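PDB 4Z8L: Vpx protein from Simian immunodeficiency virus, which binds zinc and, as in related Vpx proteins, probably brings the host restriction factor SAMHD1 to a DCAF1-containing ubiquitin ligase. Local coordinates for residues V52-H56 and D57-R61; L63-A66 and K67-L71; L44-L47 and W48-V52. All blocks are in the same frame, centred on the assembly; numbering follows the deposited sequence.

Contact 1 (V52-H56 and D57-R61)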
ATOM      1  N   VAL B  52     -16.389  15.627  -3.158  1.00 39.32           N
ATOM      2  CA  VAL B  52     -17.410  16.189  -4.031  1.00 47.22           C
ATOM      3  C   VAL B  52     -17.626  17.630  -3.594  1.00 39.73           C
ATOM      4  O   VAL B  52     -18.096  18.460  -4.372  1.00 52.17           O
ATOM      5  CB  VAL B  52     -18.736  15.382  -4.012  1.00 45.98           C
ATOM      6  CG1 VAL B  52     -19.451  15.527  -2.690  1.00 54.17           C
ATOM      7  CG2 VAL B  52     -19.652  15.836  -5.137  1.00 60.20           C
ATOM      8  N   GLU B  53     -17.272  17.929  -2.346  1.00 49.10           N
ATOM      9  CA  GLU B  53     -17.372  19.297  -1.862  1.00 42.49           C
ATOM     10  C   GLU B  53     -16.180  20.128  -2.326  1.00 39.02           C
ATOM     11  O   GLU B  53     -16.318  21.326  -2.572  1.00 40.83           O
ATOM     12  CB  GLU B  53     -17.469  19.343  -0.335  1.00 41.65           C
ATOM     13  CG  GLU B  53     -18.795  18.864   0.231  1.00 42.91           C
ATOM     14  CD  GLU B  53     -18.726  18.618   1.725  1.00 68.73           C
ATOM     15  OE1 GLU B  53     -18.024  19.385   2.418  1.00 81.57           O
ATOM     16  OE2 GLU B  53     -19.371  17.663   2.206  1.00 58.05           O
ATOM     17  N   HIS B  54     -15.012  19.501  -2.446  1.00 39.69           N
ATOM     18  CA  HIS B  54     -13.798  20.284  -2.666  1.00 39.68           C
ATOM     19  C   HIS B  54     -13.489  20.550  -4.134  1.00 42.61           C
ATOM     20  O   HIS B  54     -13.488  21.698  -4.575  1.00 53.53           O
ATOM     21  CB  HIS B  54     -12.599  19.593  -2.018  1.00 47.16           C
ATOM     22  CG  HIS B  54     -11.404  20.485  -1.869  1.00 51.45           C
ATOM     23  ND1 HIS B  54     -11.464  21.846  -2.052  1.00 57.49           N
ATOM     24  CD2 HIS B  54     -10.115  20.202  -1.559  1.00 50.97           C
ATOM     25  CE1 HIS B  54     -10.266  22.371  -1.854  1.00 62.71           C
ATOM     26  NE2 HIS B  54      -9.431  21.393  -1.555  1.00 60.19           N
ATOM     27  N   TRP B  55     -13.227  19.492  -4.891  1.00 45.55           N
ATOM     28  CA  TRP B  55     -12.789  19.659  -6.266  1.00 50.58           C
ATOM     29  C   TRP B  55     -14.001  19.880  -7.132  1.00 30.95           C
ATOM     30  O   TRP B  55     -14.016  20.766  -7.987  1.00 48.41           O
ATOM     31  CB  TRP B  55     -12.003  18.447  -6.749  1.00 44.76           C
ATOM     32  CG  TRP B  55     -10.626  18.444  -6.221  1.00 39.85           C
ATOM     33  CD1 TRP B  55      -9.663  19.390  -6.424  1.00 37.83           C
ATOM     34  CD2 TRP B  55     -10.058  17.469  -5.350  1.00 32.53           C
ATOM     35  NE1 TRP B  55      -8.518  19.049  -5.746  1.00 32.72           N
ATOM     36  CE2 TRP B  55      -8.737  17.874  -5.077  1.00 37.84           C
ATOM     37  CE3 TRP B  55     -10.534  16.287  -4.781  1.00 34.90           C
ATOM     38  CZ2 TRP B  55      -7.888  17.135  -4.259  1.00 45.30           C
ATOM     39  CZ3 TRP B  55      -9.692  15.557  -3.969  1.00 53.63           C
ATOM     40  CH2 TRP B  55      -8.383  15.979  -3.718  1.00 50.70           C
ATOM     41  N   HIS B  56     -15.028  19.074  -6.925  1.00 34.69           N
ATOM     42  CA  HIS B  56     -16.237  19.309  -7.676  1.00 38.31           C
ATOM     43  C   HIS B  56     -16.948  20.603  -7.352  1.00 58.03           C
ATOM     44  O   HIS B  56     -17.246  21.373  -8.248  1.00 61.09           O
ATOM     45  CB  HIS B  56     -17.240  18.192  -7.516  1.00 30.43           C
ATOM     46  CG  HIS B  56     -18.567  18.536  -8.116  1.00 57.08           C
ATOM     47  ND1 HIS B  56     -18.694  19.198  -9.323  1.00 70.51           N
ATOM     48  CD2 HIS B  56     -19.817  18.362  -7.650  1.00 71.00           C
ATOM     49  CE1 HIS B  56     -19.974  19.406  -9.571  1.00 78.06           C
ATOM     50  NE2 HIS B  56     -20.680  18.916  -8.562  1.00 74.23           N
ATOM     51  N   ASP B  57     -17.312  20.816  -6.098  1.00 63.98           N
ATOM     52  CA  ASP B  57     -18.085  22.011  -5.784  1.00 47.30           C
ATOM     53  C   ASP B  57     -17.210  23.253  -5.818  1.00 47.57           C
ATOM     54  O   ASP B  57     -17.376  24.112  -6.681  1.00 59.75           O
ATOM     55  CB  ASP B  57     -18.789  21.883  -4.434  1.00 46.17           C
ATOM     56  CG  ASP B  57     -19.960  20.916  -4.482  1.00 55.40           C
ATOM     57  OD1 ASP B  57     -20.473  20.647  -5.593  1.00 62.68           O
ATOM     58  OD2 ASP B  57     -20.375  20.427  -3.413  1.00 54.98           O
ATOM     59  N   ARG B  58     -16.279  23.331  -4.877  1.00 48.14           N
ATOM     60  CA  ARG B  58     -15.524  24.550  -4.623  1.00 38.31           C
ATOM     61  C   ARG B  58     -14.651  25.014  -5.794  1.00 47.96           C
ATOM     62  O   ARG B  58     -14.451  26.215  -5.978  1.00 57.38           O
ATOM     63  CB  ARG B  58     -14.675  24.344  -3.371  1.00 38.59           C
ATOM     64  CG  ARG B  58     -13.566  25.345  -3.139  1.00 54.74           C
ATOM     65  CD  ARG B  58     -12.792  24.920  -1.914  1.00 39.81           C
ATOM     66  NE  ARG B  58     -13.706  24.464  -0.871  1.00 52.30           N
ATOM     67  CZ  ARG B  58     -13.326  23.867   0.253  1.00 72.17           C
ATOM     68  NH1 ARG B  58     -12.040  23.642   0.483  1.00 61.15           N
ATOM     69  NH2 ARG B  58     -14.231  23.485   1.143  1.00 72.67           N
ATOM     70  N   HIS B  59     -14.157  24.086  -6.608  1.00 40.66           N
ATOM     71  CA  HIS B  59     -13.338  24.488  -7.747  1.00 31.29           C
ATOM     72  C   HIS B  59     -14.047  24.150  -9.047  1.00 35.73           C
ATOM     73  O   HIS B  59     -13.454  24.220 -10.122  1.00 37.29           O
ATOM     74  CB  HIS B  59     -11.968  23.810  -7.697  1.00 40.72           C
ATOM     75  CG  HIS B  59     -11.124  24.239  -6.538  1.00 46.97           C
ATOM     76  ND1 HIS B  59     -11.229  23.669  -5.288  1.00 51.61           N
ATOM     77  CD2 HIS B  59     -10.153  25.179  -6.441  1.00 39.52           C
ATOM     78  CE1 HIS B  59     -10.366  24.243  -4.469  1.00 50.99           C
ATOM     79  NE2 HIS B  59      -9.699  25.162  -5.144  1.00 38.32           N
ATOM     80  N   GLN B  60     -15.328  23.814  -8.922  1.00 49.47           N
ATOM     81  CA  GLN B  60     -16.203  23.448 -10.040  1.00 51.91           C
ATOM     82  C   GLN B  60     -15.493  22.658 -11.139  1.00 43.57           C
ATOM     83  O   GLN B  60     -15.436  23.081 -12.292  1.00 36.85           O
ATOM     84  CB  GLN B  60     -16.913  24.682 -10.598  1.00 61.40           C
ATOM     85  CG  GLN B  60     -17.777  25.371  -9.537  1.00 65.91           C
ATOM     86  CD  GLN B  60     -19.245  25.453  -9.925  1.00 98.27           C
ATOM     87  OE1 GLN B  60     -19.590  25.830 -11.045  1.00 85.21           O
ATOM     88  NE2 GLN B  60     -20.119  25.064  -9.001  1.00 81.72           N
ATOM     89  N   ARG B  61     -14.960  21.500 -10.760  1.00 52.45           N
ATOM     90  CA  ARG B  61     -14.296  20.608 -11.699  1.00 47.79           C
ATOM     91  C   ARG B  61     -15.215  19.433 -11.983  1.00 50.25           C
ATOM     92  O   ARG B  61     -16.311  19.360 -11.428  1.00 58.56           O
ATOM     93  CB  ARG B  61     -12.952  20.126 -11.146  1.00 44.73           C
ATOM     94  CG  ARG B  61     -11.873  21.202 -11.148  1.00 56.51           C
ATOM     95  CD  ARG B  61     -12.105  22.179 -12.291  1.00 65.67           C
ATOM     96  NE  ARG B  61     -10.969  23.062 -12.524  1.00 58.28           N
ATOM     97  CZ  ARG B  61     -10.793  23.763 -13.638  1.00 60.23           C
ATOM     98  NH1 ARG B  61      -9.733  24.548 -13.775  1.00 95.61           N
ATOM     99  NH2 ARG B  61     -11.681  23.676 -14.618  1.00 60.00           N
TER
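Arg-58 folds back along the final turn of its helix to lie against the imidazole of His-54, and its side chain can be followed atom by atom. CB sits 3.1 Å from His-54 O, and CG leaves it anti to the backbone N (chi1 165°), which turns the chain toward the histidine. CD reaches the ring, 3.4 Å from His-54 ND1. A bend at chi3 then brings the guanidinium beside the imidazole, which sets His-54 CG over one face of the guanidinium. The two planes remain well short of parallel, 58° apart. At the tip, NH1 comes 3.2 Å from His-54 ND1, but the angle is poor for a hydrogen bond. The pair therefore meets by packing.

The carbonyl of His-54 also receives a bond from a side chain, that of His-59. His-59 ND1 donates to His-54 O over 3.1 Å in a nearly straight bond; the oxygen lies in the imidazole plane, whereas the donor stands above the carbonyl plane. Farther round, His-56 ND1 gives its N-H to Arg-61 O at 3.2 Å, tying a side chain of the helix to the backbone beyond its end.

The backbone bonds widen here. Arg-58 N bonds to Glu-53 O, five residues back, and Arg-61 N to Trp-55 O, six back, while His-59 is the first residue to leave helical geometry. Packing from another protein chain reaches His-56 and Arg-61. The arrangement illustrates a helix C-terminus widened by a pi-type turn, with histidine side chains bonding to backbone carbonyls as the helix 45-58 gives way to a loop.

Contact 2 (L63-A66 and K67-L71)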
ATOM      1  N   LEU B  63     -17.112  15.868 -12.114  1.00 51.71           N
ATOM      2  CA  LEU B  63     -17.489  14.938 -11.063  1.00 47.58           C
ATOM      3  C   LEU B  63     -16.611  13.711 -11.204  1.00 36.13           C
ATOM      4  O   LEU B  63     -16.241  13.077 -10.219  1.00 30.83           O
ATOM      5  CB  LEU B  63     -18.968  14.573 -11.141  1.00 42.29           C
ATOM      6  CG  LEU B  63     -19.477  13.670 -10.020  1.00 43.37           C
ATOM      7  CD1 LEU B  63     -19.185  14.303  -8.669  1.00 47.49           C
ATOM      8  CD2 LEU B  63     -20.967  13.422 -10.178  1.00 43.67           C
ATOM      9  N   ASP B  64     -16.291  13.376 -12.450  1.00 40.51           N
ATOM     10  CA  ASP B  64     -15.375  12.284 -12.738  1.00 34.24           C
ATOM     11  C   ASP B  64     -13.999  12.564 -12.148  1.00 29.98           C
ATOM     12  O   ASP B  64     -13.298  11.644 -11.727  1.00 40.53           O
ATOM     13  CB  ASP B  64     -15.262  12.062 -14.246  1.00 23.56           C
ATOM     14  CG  ASP B  64     -16.541  11.522 -14.852  1.00 44.58           C
ATOM     15  OD1 ASP B  64     -17.397  11.023 -14.090  1.00 20.12           O
ATOM     16  OD2 ASP B  64     -16.690  11.597 -16.090  1.00 61.57           O
ATOM     17  N   TYR B  65     -13.616  13.837 -12.108  1.00 36.05           N
ATOM     18  CA  TYR B  65     -12.321  14.215 -11.558  1.00 29.85           C
ATOM     19  C   TYR B  65     -12.304  13.999 -10.048  1.00 24.98           C
ATOM     20  O   TYR B  65     -11.382  13.387  -9.506  1.00 46.50           O
ATOM     21  CB  TYR B  65     -11.979  15.668 -11.888  1.00 36.75           C
ATOM     22  CG  TYR B  65     -10.611  16.064 -11.386  1.00 32.95           C
ATOM     23  CD1 TYR B  65      -9.469  15.702 -12.086  1.00 33.53           C
ATOM     24  CD2 TYR B  65     -10.456  16.769 -10.199  1.00 39.28           C
ATOM     25  CE1 TYR B  65      -8.214  16.041 -11.629  1.00 25.28           C
ATOM     26  CE2 TYR B  65      -9.199  17.115  -9.734  1.00 26.74           C
ATOM     27  CZ  TYR B  65      -8.085  16.749 -10.456  1.00 21.31           C
ATOM     28  OH  TYR B  65      -6.832  17.087 -10.001  1.00 47.91           O
ATOM     29  N   ALA B  66     -13.330  14.512  -9.376  1.00 27.64           N
ATOM     30  CA  ALA B  66     -13.467  14.362  -7.929  1.00 24.47           C
ATOM     31  C   ALA B  66     -13.558  12.893  -7.539  1.00 28.40           C
ATOM     32  O   ALA B  66     -13.013  12.472  -6.517  1.00 47.40           O
ATOM     33  CB  ALA B  66     -14.694  15.117  -7.431  1.00 37.14           C
ATOM     34  N   LYS B  67     -14.254  12.113  -8.361  1.00 26.20           N
ATOM     35  CA  LYS B  67     -14.379  10.682  -8.111  1.00 32.13           C
ATOM     36  C   LYS B  67     -13.051   9.977  -8.355  1.00 30.06           C
ATOM     37  O   LYS B  67     -12.740   8.981  -7.704  1.00 43.89           O
ATOM     38  CB  LYS B  67     -15.468  10.068  -8.993  1.00 21.51           C
ATOM     39  CG  LYS B  67     -16.875  10.423  -8.556  1.00 42.23           C
ATOM     40  CD  LYS B  67     -17.943   9.729  -9.392  1.00 58.32           C
ATOM     41  CE  LYS B  67     -17.656   9.820 -10.877  1.00 61.80           C
ATOM     42  NZ  LYS B  67     -18.742   9.170 -11.661  1.00 73.67           N
ATOM     43  N   TYR B  68     -12.249  10.523  -9.264  1.00 37.87           N
ATOM     44  CA  TYR B  68     -10.926   9.973  -9.536  1.00 36.86           C
ATOM     45  C   TYR B  68      -9.979  10.213  -8.367  1.00 28.79           C
ATOM     46  O   TYR B  68      -9.259   9.308  -7.942  1.00 32.43           O
ATOM     47  CB  TYR B  68     -10.352  10.570 -10.821  1.00 35.46           C
ATOM     48  CG  TYR B  68      -8.942  10.119 -11.121  1.00 40.67           C
ATOM     49  CD1 TYR B  68      -8.664   8.796 -11.433  1.00 27.59           C
ATOM     50  CD2 TYR B  68      -7.888  11.023 -11.094  1.00 40.29           C
ATOM     51  CE1 TYR B  68      -7.371   8.384 -11.705  1.00 27.30           C
ATOM     52  CE2 TYR B  68      -6.597  10.622 -11.365  1.00 25.80           C
ATOM     53  CZ  TYR B  68      -6.343   9.302 -11.670  1.00 28.98           C
ATOM     54  OH  TYR B  68      -5.054   8.906 -11.936  1.00 43.22           O
ATOM     55  N   ARG B  69      -9.981  11.437  -7.852  1.00 27.75           N
ATOM     56  CA  ARG B  69      -9.144  11.781  -6.709  1.00 26.79           C
ATOM     57  C   ARG B  69      -9.584  11.016  -5.457  1.00 28.54           C
ATOM     58  O   ARG B  69      -8.749  10.600  -4.638  1.00 30.20           O
ATOM     59  CB  ARG B  69      -9.183  13.288  -6.461  1.00 30.06           C
ATOM     60  CG  ARG B  69      -8.593  14.113  -7.595  1.00 19.47           C
ATOM     61  CD  ARG B  69      -7.100  13.861  -7.749  1.00 28.65           C
ATOM     62  NE  ARG B  69      -6.362  14.155  -6.525  1.00 23.09           N
ATOM     63  CZ  ARG B  69      -5.780  15.322  -6.265  1.00 28.96           C
ATOM     64  NH1 ARG B  69      -5.845  16.310  -7.148  1.00 27.03           N
ATOM     65  NH2 ARG B  69      -5.129  15.501  -5.124  1.00 28.69           N
ATOM     66  N   TYR B  70     -10.896  10.824  -5.326  1.00 31.49           N
ATOM     67  CA  TYR B  70     -11.451   9.984  -4.267  1.00 28.41           C
ATOM     68  C   TYR B  70     -10.908   8.568  -4.383  1.00 25.52           C
ATOM     69  O   TYR B  70     -10.443   7.977  -3.400  1.00 39.15           O
ATOM     70  CB  TYR B  70     -12.980   9.966  -4.338  1.00 50.50           C
ATOM     71  CG  TYR B  70     -13.622   8.894  -3.484  1.00 49.67           C
ATOM     72  CD1 TYR B  70     -13.749   9.052  -2.112  1.00 38.86           C
ATOM     73  CD2 TYR B  70     -14.093   7.717  -4.054  1.00 45.99           C
ATOM     74  CE1 TYR B  70     -14.332   8.072  -1.331  1.00 47.33           C
ATOM     75  CE2 TYR B  70     -14.676   6.732  -3.283  1.00 40.39           C
ATOM     76  CZ  TYR B  70     -14.794   6.915  -1.921  1.00 44.55           C
ATOM     77  OH  TYR B  70     -15.376   5.937  -1.146  1.00 36.24           O
ATOM     78  N   LEU B  71     -10.968   8.043  -5.604  1.00 30.97           N
ATOM     79  CA  LEU B  71     -10.467   6.713  -5.924  1.00 32.03           C
ATOM     80  C   LEU B  71      -9.017   6.555  -5.496  1.00 23.50           C
ATOM     81  O   LEU B  71      -8.665   5.600  -4.807  1.00 27.98           O
ATOM     82  CB  LEU B  71     -10.600   6.451  -7.428  1.00 33.32           C
ATOM     83  CG  LEU B  71      -9.852   5.257  -8.026  1.00 31.82           C
ATOM     84  CD1 LEU B  71     -10.434   3.939  -7.558  1.00 31.38           C
ATOM     85  CD2 LEU B  71      -9.849   5.333  -9.545  1.00 23.92           C
TER
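Tyr-65 and Arg-69, one helical turn apart, are joined at their polar ends: Arg-69 NH1 donates to Tyr-65 OH over 3.1 Å. The hydroxyl oxygen lies at the edge of the guanidinium and in its plane, though the bond is bent (145° at the hydrogen). Neither end depends on this bond alone. Arg-69 NH2 forms a salt bridge, and Tyr-65 OH a hydrogen bond, with acidic side chains of another protein, so both groups are shared between the intrahelical bond and that partner.

A weaker polar link runs between Asp-64 and Lys-67. It is a salt bridge in which NZ approaches OD1 to only 3.3 Å. The lysine chain bends at chi3 (-46°) to bring its amine alongside the carboxylate, and on the way CG passes 3.2 Å from Leu-63 O. The regular backbone bond from Arg-69 N to Tyr-65 O (2.9 Å) accompanies the tyrosine-arginine pair.

Beneath the hydroxyl bond lies a CH-pi contact. Arg-69 CG sits over one face of the Tyr-65 ring, 4.1 Å from its centroid and displaced toward the rim. Bends at chi2 and chi3 let the side chain run beside the phenol, and the guanidinium finishes nearly perpendicular to the ring, the planes being 84° apart.

These residues form the first turns of helix 63-84, with neighbours in two other helices. Trp-55 of helix 45-58 meets Tyr-65 edge-to-face and also touches Arg-69, while Lys-67 packs on Trp-48. Helix 21-35 supplies Leu-28 against Lys-67 and Tyr-70, and Asn-32 as a hydrogen-bond partner for Tyr-70 OH.

Contact 3 (L44-L47 and W48-V52)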
ATOM      1  N   LEU B  44     -17.201   6.220   5.372  1.00 67.68           N
ATOM      2  CA  LEU B  44     -16.420   6.543   4.169  1.00 38.37           C
ATOM      3  C   LEU B  44     -16.871   7.817   3.476  1.00 41.78           C
ATOM      4  O   LEU B  44     -16.107   8.459   2.747  1.00 54.67           O
ATOM      5  CB  LEU B  44     -16.484   5.382   3.169  1.00 69.20           C
ATOM      6  CG  LEU B  44     -16.004   4.005   3.634  1.00 83.23           C
ATOM      7  CD1 LEU B  44     -16.375   2.929   2.625  1.00 75.26           C
ATOM      8  CD2 LEU B  44     -14.500   4.000   3.892  1.00 95.83           C
ATOM      9  N   PHE B  45     -18.132   8.161   3.701  1.00 52.67           N
ATOM     10  CA  PHE B  45     -18.765   9.300   3.066  1.00 49.70           C
ATOM     11  C   PHE B  45     -17.953  10.573   3.316  1.00 58.66           C
ATOM     12  O   PHE B  45     -17.912  11.460   2.459  1.00 48.83           O
ATOM     13  CB  PHE B  45     -20.190   9.451   3.593  1.00 41.45           C
ATOM     14  CG  PHE B  45     -21.112   8.335   3.174  1.00 42.76           C
ATOM     15  CD1 PHE B  45     -21.560   8.227   1.873  1.00 54.86           C
ATOM     16  CD2 PHE B  45     -21.499   7.368   4.087  1.00 50.74           C
ATOM     17  CE1 PHE B  45     -22.400   7.196   1.504  1.00 65.97           C
ATOM     18  CE2 PHE B  45     -22.336   6.328   3.718  1.00 55.84           C
ATOM     19  CZ  PHE B  45     -22.784   6.243   2.422  1.00 61.00           C
ATOM     20  N   ARG B  46     -17.230  10.616   4.439  1.00 49.03           N
ATOM     21  CA  ARG B  46     -16.466  11.811   4.801  1.00 47.13           C
ATOM     22  C   ARG B  46     -15.448  12.116   3.739  1.00 38.61           C
ATOM     23  O   ARG B  46     -15.258  13.270   3.358  1.00 42.96           O
ATOM     24  CB  ARG B  46     -15.719  11.629   6.127  1.00 50.62           C
ATOM     25  CG  ARG B  46     -16.180  12.539   7.229  1.00 73.14           C
ATOM     26  CD  ARG B  46     -15.724  13.985   7.047  1.00 80.03           C
ATOM     27  NE  ARG B  46     -16.411  14.857   7.997  1.00100.72           N
ATOM     28  CZ  ARG B  46     -16.091  15.002   9.279  1.00 89.26           C
ATOM     29  NH1 ARG B  46     -15.067  14.339   9.799  1.00 97.80           N
ATOM     30  NH2 ARG B  46     -16.803  15.814  10.046  1.00 85.14           N
ATOM     31  N   LEU B  47     -14.834  11.061   3.224  1.00 40.34           N
ATOM     32  CA  LEU B  47     -13.915  11.222   2.127  1.00 54.02           C
ATOM     33  C   LEU B  47     -14.719  11.666   0.928  1.00 48.08           C
ATOM     34  O   LEU B  47     -14.516  12.766   0.396  1.00 54.27           O
ATOM     35  CB  LEU B  47     -13.183   9.912   1.842  1.00 60.16           C
ATOM     36  CG  LEU B  47     -11.881   9.690   2.609  1.00 55.38           C
ATOM     37  CD1 LEU B  47     -11.196   8.427   2.128  1.00 65.54           C
ATOM     38  CD2 LEU B  47     -10.968  10.894   2.452  1.00 55.59           C
ATOM     39  N   TRP B  48     -15.702  10.841   0.575  1.00 41.98           N
ATOM     40  CA  TRP B  48     -16.501  11.073  -0.615  1.00 40.71           C
ATOM     41  C   TRP B  48     -17.073  12.472  -0.642  1.00 44.41           C
ATOM     42  O   TRP B  48     -16.795  13.255  -1.560  1.00 41.06           O
ATOM     43  CB  TRP B  48     -17.635  10.054  -0.704  1.00 48.66           C
ATOM     44  CG  TRP B  48     -18.594  10.390  -1.779  1.00 51.85           C
ATOM     45  CD1 TRP B  48     -19.737  11.123  -1.659  1.00 39.67           C
ATOM     46  CD2 TRP B  48     -18.463  10.069  -3.164  1.00 59.19           C
ATOM     47  NE1 TRP B  48     -20.346  11.250  -2.882  1.00 61.08           N
ATOM     48  CE2 TRP B  48     -19.581  10.613  -3.825  1.00 55.99           C
ATOM     49  CE3 TRP B  48     -17.516   9.362  -3.910  1.00 64.48           C
ATOM     50  CZ2 TRP B  48     -19.779  10.472  -5.191  1.00 58.39           C
ATOM     51  CZ3 TRP B  48     -17.713   9.223  -5.265  1.00 61.51           C
ATOM     52  CH2 TRP B  48     -18.838   9.772  -5.892  1.00 74.50           C
ATOM     53  N   ASN B  49     -17.794  12.808   0.419  1.00 46.78           N
ATOM     54  CA  ASN B  49     -18.425  14.106   0.514  1.00 44.69           C
ATOM     55  C   ASN B  49     -17.383  15.196   0.371  1.00 52.79           C
ATOM     56  O   ASN B  49     -17.541  16.095  -0.457  1.00 52.01           O
ATOM     57  CB  ASN B  49     -19.178  14.252   1.834  1.00 26.84           C
ATOM     58  CG  ASN B  49     -20.406  13.363   1.903  1.00 42.09           C
ATOM     59  OD1 ASN B  49     -20.969  12.980   0.876  1.00 43.86           O
ATOM     60  ND2 ASN B  49     -20.825  13.027   3.117  1.00 41.95           N
ATOM     61  N   THR B  50     -16.283  15.084   1.113  1.00 46.47           N
ATOM     62  CA  THR B  50     -15.296  16.151   1.070  1.00 43.49           C
ATOM     63  C   THR B  50     -14.815  16.328  -0.356  1.00 42.37           C
ATOM     64  O   THR B  50     -14.737  17.455  -0.850  1.00 53.48           O
ATOM     65  CB  THR B  50     -14.097  15.886   1.997  1.00 45.26           C
ATOM     66  OG1 THR B  50     -13.772  14.491   1.979  1.00 61.94           O
ATOM     67  CG2 THR B  50     -14.429  16.300   3.423  1.00 42.06           C
ATOM     68  N   CYS B  51     -14.599  15.217  -1.054  1.00 39.36           N
ATOM     69  CA  CYS B  51     -14.099  15.319  -2.414  1.00 53.63           C
ATOM     70  C   CYS B  51     -15.125  16.015  -3.294  1.00 29.99           C
ATOM     71  O   CYS B  51     -14.788  16.962  -4.010  1.00 44.41           O
ATOM     72  CB  CYS B  51     -13.748  13.941  -2.973  1.00 53.73           C
ATOM     73  SG  CYS B  51     -12.111  13.360  -2.478  1.00 42.64           S
ATOM     74  N   VAL B  52     -16.389  15.627  -3.158  1.00 39.32           N
ATOM     75  CA  VAL B  52     -17.410  16.189  -4.031  1.00 47.22           C
ATOM     76  C   VAL B  52     -17.626  17.630  -3.594  1.00 39.73           C
ATOM     77  O   VAL B  52     -18.096  18.460  -4.372  1.00 52.17           O
ATOM     78  CB  VAL B  52     -18.736  15.382  -4.012  1.00 45.98           C
ATOM     79  CG1 VAL B  52     -19.451  15.527  -2.690  1.00 54.17           C
ATOM     80  CG2 VAL B  52     -19.652  15.836  -5.137  1.00 60.20           C
TER
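Thr-50 turns its hydroxyl back toward the carbonyls of Arg-46 and Leu-47, while Asn-49 lays its amide beside Phe-45. In Thr-50, chi1 (37°) places OG1 between the backbone N and the carbonyl carbon, facing the preceding turn. Both Arg-46 O and Leu-47 O are then close to the hydroxyl, but the modelled contacts are implausibly short and so doubtful in detail, and which oxygen accepts the proton is undecided. The methyl CG2 is anti to the carbonyl carbon and faces Arg-46.

Asn-49 is oriented differently. Its CG is anti to its own carbonyl carbon, which carries the amide back over the Phe-45 backbone and leaves ND2 3.7 Å from Phe-45 CB. This is packing against a carbon; the polar partner of ND2 is an acidic side chain of another protein. Asn-49 OD1 lies at the edge of the neighbouring Trp-48 indole, in its plane. Trp-48 itself swings its ring away from the preceding turn, keeping CB at 3.5 Å from Phe-45 O.

Regular helical bonds run from Trp-48 N to Leu-44 O (3.2 Å) and from Cys-51 N to Leu-47 O (2.8 Å).

The segment thus presents distinct surfaces. Phe-45 stacks on an aromatic side chain of another protein, to which Arg-46 NE also bridges through an acidic group. Toward helix 63-84, Trp-48 meets Tyr-70 edge-to-face, while Leu-47 and Cys-51 pack on Tyr-70, joining the start of helix 45-58 to its successor.

How the contacts relate
Read from the N terminus, contact 3 comes first, at the opening turns of helix 45-58, and contact 1 follows at its other end, the two sharing Val-52. Contact 2 then begins helix 63-84 just beyond the short connection. Each is local, so none closes a long loop, and contacts 1 and 2, like 3 and 2, run in series without crossing. What the three build together is a helical hairpin. Contact 1 meets the start of contact 2 near the turn, with Val-52 CG2 3.9 Å from Leu-63 CD1, and contact 3 meets contact 2 farther from the turn, with Tyr-70 CA 3.9 Å from Cys-51 SG.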